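Local coordinates for possible substrate binding protein of ABC transporter system (PDB 3N0X) that probably binds branched-chain amino acids or related small molecules as the substrate-binding component of an ABC transporter, at residues S126-I131 with A335-Y340; S132-I137 with A159-A164; G141-T146 with T171-E176; A145-D150 with I205-A210; G201-W206 with Y227-S232. All blocks are in the same frame, centred on the assembly; numbering follows the deposited sequence.

Contact 1. Residues S126-I131 with A335-Y340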
# COMPACT_ATOMS: atom_id res chain seq x y z
N SER A 126 5.88 2.51 1.37
CA SER A 126 5.79 3.87 0.82
C SER A 126 6.77 4.08 -0.35
O SER A 126 6.48 4.82 -1.28
CB SER A 126 6.02 4.89 1.93
OG SER A 126 4.91 4.90 2.80
N SER A 127 7.91 3.40 -0.32
CA SER A 127 8.80 3.40 -1.50
C SER A 127 8.15 2.82 -2.75
O SER A 127 8.31 3.38 -3.84
CB SER A 127 10.15 2.74 -1.22
OG SER A 127 10.95 3.60 -0.41
N GLN A 128 7.41 1.71 -2.62
CA GLN A 128 6.66 1.16 -3.75
C GLN A 128 5.66 2.20 -4.30
O GLN A 128 5.55 2.37 -5.53
CB GLN A 128 5.99 -0.16 -3.40
CG GLN A 128 7.03 -1.35 -3.39
CD GLN A 128 6.43 -2.60 -2.75
OE1 GLN A 128 5.88 -2.53 -1.64
NE2 GLN A 128 6.56 -3.73 -3.41
N ASP A 129 4.96 2.91 -3.41
CA ASP A 129 4.06 3.96 -3.88
C ASP A 129 4.82 5.01 -4.74
O ASP A 129 4.48 5.29 -5.88
CB ASP A 129 3.32 4.60 -2.71
CG ASP A 129 2.11 3.78 -2.25
OD1 ASP A 129 1.57 3.01 -3.06
OD2 ASP A 129 1.67 4.00 -1.10
N ALA A 130 5.91 5.54 -4.20
CA ALA A 130 6.61 6.61 -4.86
C ALA A 130 7.27 6.16 -6.15
O ALA A 130 7.19 6.83 -7.16
CB ALA A 130 7.66 7.22 -3.86
N ILE A 131 7.90 4.99 -6.10
CA ILE A 131 8.57 4.45 -7.25
C ILE A 131 7.59 4.13 -8.39
O ILE A 131 7.85 4.44 -9.57
CB ILE A 131 9.42 3.21 -6.83
CG1 ILE A 131 10.58 3.67 -5.97
CG2 ILE A 131 9.90 2.44 -8.05
CD1 ILE A 131 11.29 2.54 -5.18
N ALA A 335 6.90 -8.10 0.18
CA ALA A 335 6.19 -8.58 -1.00
C ALA A 335 6.39 -7.61 -2.16
O ALA A 335 5.86 -6.50 -2.15
CB ALA A 335 4.68 -8.75 -0.72
N LEU A 336 7.07 -8.09 -3.19
CA LEU A 336 7.08 -7.41 -4.47
C LEU A 336 5.72 -7.70 -5.14
O LEU A 336 5.16 -8.77 -4.97
CB LEU A 336 8.22 -7.90 -5.31
CG LEU A 336 9.60 -7.67 -4.66
CD1 LEU A 336 10.66 -8.10 -5.69
CD2 LEU A 336 9.80 -6.22 -4.17
N GLN A 337 5.22 -6.73 -5.87
CA GLN A 337 3.86 -6.79 -6.39
C GLN A 337 3.71 -5.78 -7.51
O GLN A 337 4.45 -4.80 -7.61
CB GLN A 337 2.87 -6.50 -5.25
CG GLN A 337 3.08 -5.13 -4.53
CD GLN A 337 2.29 -5.04 -3.27
OE1 GLN A 337 1.12 -4.66 -3.30
NE2 GLN A 337 2.91 -5.45 -2.14
N SER A 338 2.74 -6.06 -8.38
CA SER A 338 2.36 -5.09 -9.39
C SER A 338 1.85 -3.83 -8.76
O SER A 338 1.38 -3.86 -7.65
CB SER A 338 1.22 -5.68 -10.27
OG SER A 338 1.64 -6.77 -11.04
N MSE A 339 1.91 -2.75 -9.53
CA MSE A 339 1.24 -1.50 -9.19
C MSE A 339 0.59 -0.99 -10.49
O MSE A 339 0.90 -1.50 -11.58
CB MSE A 339 2.26 -0.49 -8.63
CG MSE A 339 3.04 -1.02 -7.40
SE MSE A 339 2.07 -1.11 -5.76
CE MSE A 339 2.04 0.78 -5.47
N TYR A 340 -0.34 -0.04 -10.38
CA TYR A 340 -1.21 0.30 -11.53
C TYR A 340 -1.11 1.76 -11.94
O TYR A 340 -1.39 2.64 -11.15
CB TYR A 340 -2.67 -0.07 -11.23
CG TYR A 340 -2.78 -1.52 -10.79
CD1 TYR A 340 -2.63 -2.54 -11.70
CD2 TYR A 340 -2.98 -1.83 -9.44
CE1 TYR A 340 -2.70 -3.87 -11.30
CE2 TYR A 340 -3.03 -3.15 -9.04
CZ TYR A 340 -2.90 -4.16 -9.94
OH TYR A 340 -2.93 -5.51 -9.54
O HOH W 1 6.93 -4.24 -6.23
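The backbones of D129 and M339 mark the closest passage of the helical turn 126-131 by segment 335-340, with their CA atoms 8.1 Å apart. Segment 335-340 is extended but interrupted by loop at S338; the main chains stay apart and side chains carry the contact. Q128 leans across, its chain extended beyond CG, and its NE2 donates to A335 O at 3.1 Å along a nearly straight bond (168°), with the acceptor lying in the amide plane. From the opposite face of the same carbonyl, Q337 NE2 reaches A335 O at 3.1 Å. One oxygen is thus gripped by two amides whose planes stand 80° apart. Water 1 accepts from Q128 NE2 at 2.9 Å and from Q337 N, adding a second bridge. The far end of Q337 is fixed by K323, which binds its OE1. Further along segment 335-340, selenomethionine M339 bends at both chi2 and chi3 (-73° at the latter), placing CE 3.3 Å from D129 OD1, while D129 OD2 forms a salt bridge with R124. A glycerol, probably from the crystallisation liquor, lies about 6 Å from the D129 side chain. A helix start tied to an extended chain segment in this way is consistent with the interlobe hinge region of the two-lobed periplasmic binding protein fold.

Contact 2. Residues S132-I137 with A159-A164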
# COMPACT_ATOMS: atom_id res chain seq x y z
N SER A 132 6.48 3.47 -8.06
CA SER A 132 5.49 3.19 -9.07
C SER A 132 5.02 4.48 -9.77
O SER A 132 4.78 4.47 -10.97
CB SER A 132 4.28 2.43 -8.46
OG SER A 132 3.56 3.22 -7.52
N ASN A 133 4.85 5.56 -9.03
CA ASN A 133 4.49 6.84 -9.65
C ASN A 133 5.53 7.35 -10.63
O ASN A 133 5.22 7.80 -11.72
CB ASN A 133 4.13 7.88 -8.59
CG ASN A 133 2.70 7.74 -8.13
OD1 ASN A 133 1.81 8.40 -8.69
ND2 ASN A 133 2.46 6.86 -7.15
N ALA A 134 6.81 7.25 -10.25
CA ALA A 134 7.89 7.70 -11.13
C ALA A 134 7.94 6.87 -12.41
O ALA A 134 8.10 7.42 -13.50
CB ALA A 134 9.24 7.64 -10.40
N VAL A 135 7.80 5.55 -12.28
CA VAL A 135 7.82 4.65 -13.42
C VAL A 135 6.57 4.90 -14.30
O VAL A 135 6.66 4.84 -15.55
CB VAL A 135 7.92 3.17 -12.95
CG1 VAL A 135 7.65 2.19 -14.09
CG2 VAL A 135 9.29 2.95 -12.27
N ALA A 136 5.43 5.22 -13.68
CA ALA A 136 4.22 5.47 -14.43
C ALA A 136 4.36 6.72 -15.31
O ALA A 136 4.07 6.66 -16.52
CB ALA A 136 3.02 5.66 -13.47
N ILE A 137 4.82 7.83 -14.73
CA ILE A 137 4.75 9.11 -15.44
C ILE A 137 6.05 9.57 -16.09
O ILE A 137 6.06 10.48 -16.89
CB ILE A 137 4.18 10.22 -14.53
CG1 ILE A 137 5.19 10.65 -13.44
CG2 ILE A 137 2.85 9.75 -13.89
CD1 ILE A 137 4.70 11.86 -12.57
N ALA A 159 12.62 11.30 -2.41
CA ALA A 159 13.90 10.68 -2.67
C ALA A 159 13.76 9.42 -3.49
O ALA A 159 14.51 9.17 -4.45
CB ALA A 159 14.68 10.42 -1.35
N ALA A 160 12.81 8.57 -3.11
CA ALA A 160 12.56 7.30 -3.81
C ALA A 160 12.08 7.52 -5.26
O ALA A 160 12.51 6.87 -6.21
CB ALA A 160 11.58 6.44 -3.03
N PHE A 161 11.16 8.48 -5.39
CA PHE A 161 10.65 8.89 -6.68
C PHE A 161 11.79 9.35 -7.59
O PHE A 161 11.85 8.94 -8.75
CB PHE A 161 9.59 10.00 -6.45
CG PHE A 161 8.99 10.60 -7.69
CD1 PHE A 161 9.58 11.70 -8.30
CD2 PHE A 161 7.79 10.10 -8.21
CE1 PHE A 161 9.00 12.27 -9.43
CE2 PHE A 161 7.18 10.71 -9.31
CZ PHE A 161 7.81 11.77 -9.95
N LYS A 162 12.65 10.24 -7.06
CA LYS A 162 13.76 10.87 -7.81
C LYS A 162 14.75 9.82 -8.30
O LYS A 162 15.17 9.84 -9.44
CB LYS A 162 14.46 11.89 -6.92
CG LYS A 162 15.71 12.55 -7.46
CD LYS A 162 16.16 13.57 -6.41
CE LYS A 162 17.34 14.41 -6.85
NZ LYS A 162 17.59 15.42 -5.78
N GLU A 163 15.07 8.86 -7.46
CA GLU A 163 15.99 7.82 -7.87
C GLU A 163 15.39 6.96 -8.99
O GLU A 163 16.09 6.66 -9.98
CB GLU A 163 16.45 7.02 -6.66
CG GLU A 163 17.39 5.85 -6.97
CD GLU A 163 18.72 6.25 -7.61
OE1 GLU A 163 19.20 7.40 -7.43
OE2 GLU A 163 19.31 5.38 -8.28
N ALA A 164 14.12 6.55 -8.88
CA ALA A 164 13.47 5.82 -9.97
C ALA A 164 13.34 6.62 -11.26
O ALA A 164 13.43 6.09 -12.37
CB ALA A 164 12.08 5.29 -9.51
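A134 and F161 bring helices 132-137 and 159-164 together, their CA atoms 5.4 Å apart where the short axes approach to 8.2 Å at an angle of 37°. Small residues make the closeness possible: A134 CB meets A164 CB at 3.8 Å and also rests 3.4 Å from F161 O, so a methyl group touches the neighbouring main chain directly. The aromatic ring then fills the space beside this methyl. F161 holds CG anti to the backbone N (chi1 177°), and the ring reaches the A134 backbone, CE2 meeting its CA and N. A134 CB sits over one ring face, displaced toward the rim on the CD2 side, in a CH-pi contact 4.0 Å from the centroid and 26° off the normal. I137 approaches differently. Its CG1 takes the position between the backbone N and the carbonyl carbon, and its CD1 comes to the ring edge, 4.1 Å from F161 CZ, with the two side chains crossing at about a right angle. N133 contributes its aliphatic part, CB lying 4.2 Å from F161 CE2, while its amide turns elsewhere: ND2 binds D129 O, and OD1 receives A253 N and W206 NE1. The side chains that meet here thus do so through carbon. Both helices lie on the sheet face that bears I144, T146 and W206; the W206 indole stacks on the F161 face opposite A134, I137 packs on I144, and S132 and A136 of the first helix touch strand 251-254.

Contact 3. Residues G141-T146 with T171-E176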
# COMPACT_ATOMS: atom_id res chain seq x y z
N GLY A 141 10.94 13.27 -22.78
CA GLY A 141 10.03 14.38 -23.14
C GLY A 141 9.15 14.90 -22.01
O GLY A 141 8.22 15.69 -22.26
N VAL A 142 9.42 14.46 -20.79
CA VAL A 142 8.68 14.89 -19.60
C VAL A 142 9.62 15.58 -18.61
O VAL A 142 10.72 15.10 -18.34
CB VAL A 142 8.05 13.68 -18.91
CG1 VAL A 142 7.39 14.08 -17.58
CG2 VAL A 142 7.02 12.98 -19.83
N THR A 143 9.16 16.72 -18.06
CA THR A 143 9.85 17.42 -16.97
C THR A 143 8.89 17.48 -15.80
O THR A 143 7.72 17.82 -15.99
CB THR A 143 10.28 18.84 -17.38
OG1 THR A 143 11.08 18.73 -18.58
CG2 THR A 143 11.11 19.53 -16.26
N ILE A 144 9.40 17.17 -14.60
CA ILE A 144 8.63 17.08 -13.40
C ILE A 144 9.16 18.05 -12.34
O ILE A 144 10.37 18.28 -12.23
CB ILE A 144 8.67 15.63 -12.86
CG1 ILE A 144 7.90 14.76 -13.85
CG2 ILE A 144 8.03 15.52 -11.46
CD1 ILE A 144 8.19 13.35 -13.77
N ALA A 145 8.24 18.68 -11.60
CA ALA A 145 8.56 19.34 -10.35
C ALA A 145 7.77 18.64 -9.27
O ALA A 145 6.58 18.29 -9.48
CB ALA A 145 8.13 20.84 -10.37
N THR A 146 8.36 18.49 -8.09
CA THR A 146 7.66 17.80 -7.01
C THR A 146 7.25 18.77 -5.89
O THR A 146 7.91 19.75 -5.61
CB THR A 146 8.52 16.65 -6.41
OG1 THR A 146 9.75 17.16 -5.88
CG2 THR A 146 8.83 15.51 -7.49
N THR A 171 13.09 14.41 -16.69
CA THR A 171 13.97 15.34 -15.97
C THR A 171 13.20 15.85 -14.75
O THR A 171 12.01 16.15 -14.86
CB THR A 171 14.37 16.52 -16.89
OG1 THR A 171 15.13 16.00 -17.99
CG2 THR A 171 15.20 17.56 -16.17
N LEU A 172 13.89 15.97 -13.63
CA LEU A 172 13.35 16.60 -12.42
C LEU A 172 13.88 18.01 -12.34
O LEU A 172 15.07 18.22 -12.13
CB LEU A 172 13.75 15.81 -11.17
CG LEU A 172 13.33 16.40 -9.81
CD1 LEU A 172 11.82 16.43 -9.71
CD2 LEU A 172 13.98 15.64 -8.63
N ALA A 173 13.01 18.99 -12.50
CA ALA A 173 13.42 20.40 -12.54
C ALA A 173 13.62 21.00 -11.15
O ALA A 173 14.51 21.83 -10.95
CB ALA A 173 12.36 21.21 -13.25
N THR A 174 12.76 20.65 -10.21
CA THR A 174 12.81 21.29 -8.86
C THR A 174 12.02 20.45 -7.88
O THR A 174 11.15 19.67 -8.30
CB THR A 174 12.28 22.73 -8.85
OG1 THR A 174 12.72 23.36 -7.63
CG2 THR A 174 10.74 22.82 -8.97
N GLU A 175 12.37 20.60 -6.60
CA GLU A 175 11.69 19.95 -5.47
C GLU A 175 11.32 21.02 -4.48
O GLU A 175 12.19 21.83 -4.08
CB GLU A 175 12.61 18.93 -4.80
CG GLU A 175 13.16 17.83 -5.64
CD GLU A 175 14.31 17.13 -4.95
OE1 GLU A 175 14.21 16.72 -3.75
OE2 GLU A 175 15.38 17.05 -5.60
N GLU A 176 10.04 21.11 -4.14
CA GLU A 176 9.58 22.04 -3.13
C GLU A 176 9.10 21.27 -1.91
O GLU A 176 8.30 20.31 -2.03
CB GLU A 176 8.44 22.91 -3.68
CG GLU A 176 8.88 23.90 -4.69
CD GLU A 176 9.52 25.14 -4.03
OE1 GLU A 176 9.37 25.33 -2.77
OE2 GLU A 176 10.10 25.96 -4.75
O HOH W 2 9.35 17.99 -3.21
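T146 lies against L172 and E175 with both branches of its side chain in use. Its OG1 stands between the backbone N and the carbonyl carbon (chi1 60°), which sets it 3.4 Å from E175 CA and beside the E175 chain, the two side chains pointing the same way. The methyl CG2 turns instead to L172 CD1 at 3.8 Å, crossing that leucine at about a right angle. Water 2 joins T146 OG1 to E176 O, 2.8 Å from the hydroxyl. Both main-chain polar atoms of T146 bind strand 171-178: N donates to T174 O at 3.0 Å and O accepts from E176 N at 2.9 Å. These bonds between parallel strands belong to a beta-alpha-beta unit, in which strand 142-149 leads through helix 152-165 into 171-178, an edge strand of its sheet within the chain. T171 begins the pairing, donating from N to V142 O at 3.0 Å and accepting I144 N on its own O at 2.8 Å; its side chain lies on the same face as T143. I144 O then takes A173 N at 2.7 Å. Here the register slips: I144 pairs with L172 but T146 with E175, so strand 171-178 carries one residue more between them, a beta bulge at A173, whose CB packs on T143 CG2. I144 and T146 turn toward helix 152-165, whose K162 forms a salt bridge with E175 OE2, while E175 OE1 bonds to Y177 OH; T143 and A145 face helix 186-196.

Contact 4. Residues A145-D150 with I205-A210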
# COMPACT_ATOMS: atom_id res chain seq x y z
N ALA A 145 8.24 18.68 -11.60
CA ALA A 145 8.56 19.34 -10.35
C ALA A 145 7.77 18.64 -9.27
O ALA A 145 6.58 18.29 -9.48
CB ALA A 145 8.13 20.84 -10.37
N THR A 146 8.36 18.49 -8.09
CA THR A 146 7.66 17.80 -7.01
C THR A 146 7.25 18.77 -5.89
O THR A 146 7.91 19.75 -5.61
CB THR A 146 8.52 16.65 -6.41
OG1 THR A 146 9.75 17.16 -5.88
CG2 THR A 146 8.83 15.51 -7.49
N LEU A 147 6.12 18.45 -5.24
CA LEU A 147 5.67 19.16 -4.05
C LEU A 147 5.45 18.10 -2.99
O LEU A 147 4.76 17.09 -3.21
CB LEU A 147 4.36 19.90 -4.30
CG LEU A 147 3.68 20.56 -3.10
CD1 LEU A 147 4.59 21.62 -2.48
CD2 LEU A 147 2.32 21.16 -3.55
N ALA A 148 5.99 18.38 -1.80
CA ALA A 148 5.89 17.48 -0.65
C ALA A 148 5.89 18.30 0.61
O ALA A 148 6.29 19.48 0.61
CB ALA A 148 7.07 16.47 -0.65
N GLN A 149 5.44 17.67 1.69
CA GLN A 149 5.55 18.22 3.04
C GLN A 149 6.98 18.03 3.58
O GLN A 149 7.65 17.02 3.29
CB GLN A 149 4.57 17.49 3.94
CG GLN A 149 3.11 17.70 3.53
CD GLN A 149 2.20 16.61 3.97
OE1 GLN A 149 2.38 15.44 3.64
NE2 GLN A 149 1.21 16.98 4.79
N ASP A 150 7.44 19.02 4.35
CA ASP A 150 8.79 19.04 4.89
C ASP A 150 8.89 18.15 6.14
O ASP A 150 9.02 18.64 7.27
CB ASP A 150 9.18 20.49 5.19
CG ASP A 150 10.64 20.69 5.41
OD1 ASP A 150 11.39 19.68 5.29
OD2 ASP A 150 11.07 21.85 5.66
N ILE A 205 3.54 18.51 -12.37
CA ILE A 205 3.80 18.70 -10.94
C ILE A 205 3.31 17.40 -10.31
O ILE A 205 2.10 17.09 -10.40
CB ILE A 205 3.06 19.91 -10.32
CG1 ILE A 205 3.58 21.22 -10.96
CG2 ILE A 205 3.19 19.89 -8.80
CD1 ILE A 205 2.70 22.42 -10.65
N TRP A 206 4.20 16.67 -9.64
CA TRP A 206 3.83 15.45 -8.92
C TRP A 206 3.79 15.78 -7.43
O TRP A 206 4.75 16.32 -6.87
CB TRP A 206 4.79 14.28 -9.21
CG TRP A 206 4.36 13.04 -8.55
CD1 TRP A 206 3.35 12.23 -8.97
CD2 TRP A 206 4.88 12.43 -7.36
NE1 TRP A 206 3.20 11.16 -8.12
CE2 TRP A 206 4.13 11.24 -7.12
CE3 TRP A 206 5.91 12.76 -6.48
CZ2 TRP A 206 4.38 10.40 -6.04
CZ3 TRP A 206 6.16 11.90 -5.39
CH2 TRP A 206 5.39 10.73 -5.19
N VAL A 207 2.66 15.47 -6.80
CA VAL A 207 2.43 15.78 -5.40
C VAL A 207 2.45 14.49 -4.57
O VAL A 207 1.88 13.44 -4.96
CB VAL A 207 1.10 16.48 -5.23
CG1 VAL A 207 0.85 16.88 -3.75
CG2 VAL A 207 1.04 17.75 -6.11
N ILE A 208 3.10 14.57 -3.41
CA ILE A 208 3.01 13.54 -2.40
C ILE A 208 2.52 14.28 -1.14
O ILE A 208 3.11 15.28 -0.74
CB ILE A 208 4.32 12.73 -2.17
CG1 ILE A 208 4.14 11.75 -1.01
CG2 ILE A 208 5.50 13.67 -1.91
CD1 ILE A 208 5.30 10.79 -0.80
N TRP A 209 1.46 13.78 -0.54
CA TRP A 209 0.85 14.50 0.58
C TRP A 209 0.10 13.50 1.48
O TRP A 209 -0.59 12.61 0.99
CB TRP A 209 -0.14 15.56 0.07
CG TRP A 209 -0.35 16.69 1.01
CD1 TRP A 209 -1.33 16.81 1.96
CD2 TRP A 209 0.43 17.88 1.10
NE1 TRP A 209 -1.22 18.01 2.62
CE2 TRP A 209 -0.14 18.70 2.12
CE3 TRP A 209 1.54 18.37 0.41
CZ2 TRP A 209 0.38 19.92 2.46
CZ3 TRP A 209 2.05 19.59 0.74
CH2 TRP A 209 1.48 20.36 1.78
N ALA A 210 0.21 13.70 2.79
CA ALA A 210 -0.55 12.89 3.76
C ALA A 210 -1.36 13.84 4.63
O ALA A 210 -0.90 14.90 5.01
CB ALA A 210 0.41 12.04 4.63
O HOH W 3 4.36 14.99 1.78
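The central pair of a four-stranded parallel sheet meets where A145, T146 and L147 bridge to I205, W206 and V207. Three main-chain bonds join them: W206 N to A145 O at 2.9 Å, L147 N to W206 O, and I208 N to L147 O. T146 CG2 sits at the edge of the W206 indole, 4.1 Å from CE3. Further along, A148 CB presses on I208 CG2 at 3.4 Å, a tight carbon pair. Past this pair, water and a side chain make the links. Q149, extended past CG, crosses W209 at about a right angle: CG lies 3.3 Å from the centroid of the six-membered ring, only 4° off its normal, and the amide stacks over the indole with the planes 18° apart. The amide pairs with one residue, OE1 accepting A210 N at 2.9 Å and NE2 donating to A210 O at 3.0 Å. Water 3 links Q149 N, Q149 OE1 and I208 O, while W209 NE1 turns to G212 O. An alanine in place of W209 would probably take away the flat support under Q149, leaving its amide freer to turn on its A210 bonds. Both polar atoms of the amide are used, one residue's N-H and C=O answering them, and the ring face with the A210 main chain would hold its rotation.

Contact 5. Residues G201-W206 with Y227-S232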
# COMPACT_ATOMS: atom_id res chain seq x y z
N GLY A 201 8.11 20.21 -24.30
CA GLY A 201 7.56 18.90 -23.95
C GLY A 201 6.43 18.95 -22.94
O GLY A 201 5.69 19.94 -22.85
N LYS A 202 6.25 17.84 -22.21
CA LYS A 202 5.21 17.74 -21.21
C LYS A 202 5.76 18.13 -19.86
O LYS A 202 6.90 17.79 -19.53
CB LYS A 202 4.69 16.30 -21.15
CG LYS A 202 3.53 16.07 -20.20
CD LYS A 202 2.95 14.61 -20.22
CE LYS A 202 2.17 14.36 -21.49
NZ LYS A 202 1.38 13.09 -21.36
N LYS A 203 4.95 18.84 -19.09
CA LYS A 203 5.34 19.35 -17.77
C LYS A 203 4.34 18.87 -16.74
O LYS A 203 3.13 19.02 -16.96
CB LYS A 203 5.41 20.85 -17.80
CG LYS A 203 6.49 21.42 -18.72
CD LYS A 203 5.93 21.97 -19.97
CE LYS A 203 5.25 23.28 -19.74
NZ LYS A 203 4.50 23.75 -20.97
N ILE A 204 4.83 18.31 -15.65
CA ILE A 204 4.00 17.70 -14.62
C ILE A 204 4.47 18.12 -13.23
O ILE A 204 5.68 18.10 -12.97
CB ILE A 204 4.05 16.16 -14.68
CG1 ILE A 204 3.72 15.64 -16.10
CG2 ILE A 204 3.06 15.54 -13.64
CD1 ILE A 204 3.90 14.10 -16.26
N ILE A 205 3.54 18.51 -12.37
CA ILE A 205 3.80 18.70 -10.94
C ILE A 205 3.31 17.40 -10.31
O ILE A 205 2.10 17.09 -10.40
CB ILE A 205 3.06 19.91 -10.32
CG1 ILE A 205 3.58 21.22 -10.96
CG2 ILE A 205 3.19 19.89 -8.80
CD1 ILE A 205 2.70 22.42 -10.65
N TRP A 206 4.20 16.67 -9.64
CA TRP A 206 3.83 15.45 -8.92
C TRP A 206 3.79 15.78 -7.43
O TRP A 206 4.75 16.32 -6.87
CB TRP A 206 4.79 14.28 -9.21
CG TRP A 206 4.36 13.04 -8.55
CD1 TRP A 206 3.35 12.23 -8.97
CD2 TRP A 206 4.88 12.43 -7.36
NE1 TRP A 206 3.20 11.16 -8.12
CE2 TRP A 206 4.13 11.24 -7.12
CE3 TRP A 206 5.91 12.76 -6.48
CZ2 TRP A 206 4.38 10.40 -6.04
CZ3 TRP A 206 6.16 11.90 -5.39
CH2 TRP A 206 5.39 10.73 -5.19
N TYR A 227 -0.34 27.23 -18.27
CA TYR A 227 1.10 27.12 -18.51
C TYR A 227 1.49 25.81 -19.19
O TYR A 227 2.68 25.52 -19.33
CB TYR A 227 1.84 27.14 -17.19
CG TYR A 227 1.73 28.44 -16.46
CD1 TYR A 227 2.32 29.57 -16.96
CD2 TYR A 227 1.09 28.51 -15.25
CE1 TYR A 227 2.26 30.77 -16.28
CE2 TYR A 227 1.06 29.70 -14.55
CZ TYR A 227 1.65 30.82 -15.09
OH TYR A 227 1.59 32.00 -14.40
N GLY A 228 0.50 25.04 -19.61
CA GLY A 228 0.71 23.72 -20.15
C GLY A 228 1.28 22.75 -19.13
O GLY A 228 2.06 21.86 -19.48
N ILE A 229 0.86 22.89 -17.88
CA ILE A 229 1.28 21.99 -16.80
C ILE A 229 0.14 21.09 -16.36
O ILE A 229 -1.00 21.58 -16.21
CB ILE A 229 1.80 22.82 -15.60
CG1 ILE A 229 3.00 23.66 -16.00
CG2 ILE A 229 2.16 21.92 -14.40
CD1 ILE A 229 3.38 24.77 -14.98
N GLU A 230 0.45 19.81 -16.15
CA GLU A 230 -0.47 18.79 -15.65
C GLU A 230 -0.15 18.53 -14.20
O GLU A 230 1.01 18.63 -13.81
CB GLU A 230 -0.22 17.44 -16.35
CG GLU A 230 -0.75 17.28 -17.74
CD GLU A 230 -0.69 15.83 -18.18
OE1 GLU A 230 -1.28 14.97 -17.47
OE2 GLU A 230 -0.04 15.56 -19.21
N LEU A 231 -1.15 18.17 -13.41
CA LEU A 231 -0.93 17.72 -12.04
C LEU A 231 -0.98 16.22 -12.00
O LEU A 231 -1.65 15.59 -12.83
CB LEU A 231 -2.01 18.25 -11.11
CG LEU A 231 -2.21 19.76 -10.99
CD1 LEU A 231 -3.31 20.08 -9.93
CD2 LEU A 231 -0.88 20.51 -10.70
N SER A 232 -0.24 15.63 -11.08
CA SER A 232 -0.18 14.18 -10.88
C SER A 232 -0.03 13.88 -9.41
O SER A 232 0.61 14.61 -8.66
CB SER A 232 0.97 13.56 -11.70
OG SER A 232 1.13 12.14 -11.54
O HOH W 4 3.08 21.45 -22.37
O HOH W 5 -0.17 12.80 -19.02
O HOH W 6 2.37 19.50 -20.35
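K203 NZ is gripped by three partners. It donates to Y227 O at 3.0 Å, in the carbonyl plane and on a lone pair, more weakly to G228 O at 3.4 Å, and to water 4. The chain bends at chi2 (105°, away from a staggered value) and at chi3, with CE 3.4 Å from Y227 O. An alanine here would probably leave Y227 O without its ammonium partner and the turn before the strand less firmly held. The turn feeds strand 229-233, the last element of a beta-alpha-beta unit that runs from strand 202-207 through helix 215-221, and the two strands pair in parallel. E230 N donates to K203 O at 2.9 Å, I205 N to E230 O, and S232 N to I205 O at 2.8 Å. I205 CG1 packs on I229 CG2 at 3.8 Å, and L231 CD2 lies alongside I205. On the other face S232 OG reaches the W206 edge in the ring plane, 3.4 Å from CD1, while bonding to E251 O. E230 has two conformers, so its long 3.6 Å salt bridge from OE2 to K202 NZ and its bond to a glycerol, probably from the crystallisation liquor, are tentative.

How the contacts relate
Contacts 3, 4 and 5 read across one parallel sheet in the order 171-178, 142-149, 202-207, 229-233: contacts 3 and 4 share A145 and T146, contacts 4 and 5 share I205 and W206. Contact 2 lies on that sheet, tied to it by a probable hydrogen bond, N133 OD1 to W206 NE1 at 3.1 Å, and by K162 NZ to E175 OE2 at 2.7 Å. Contact 1 uses the first half of the helix that contact 2 uses further on, their centres about 10 Å apart, but lies about 23 Å from contact 5, centre to centre. It thus links the sheet's helical cover to segment 335-340. Glycerols near contacts 1 and 5 do not by themselves define the binding site.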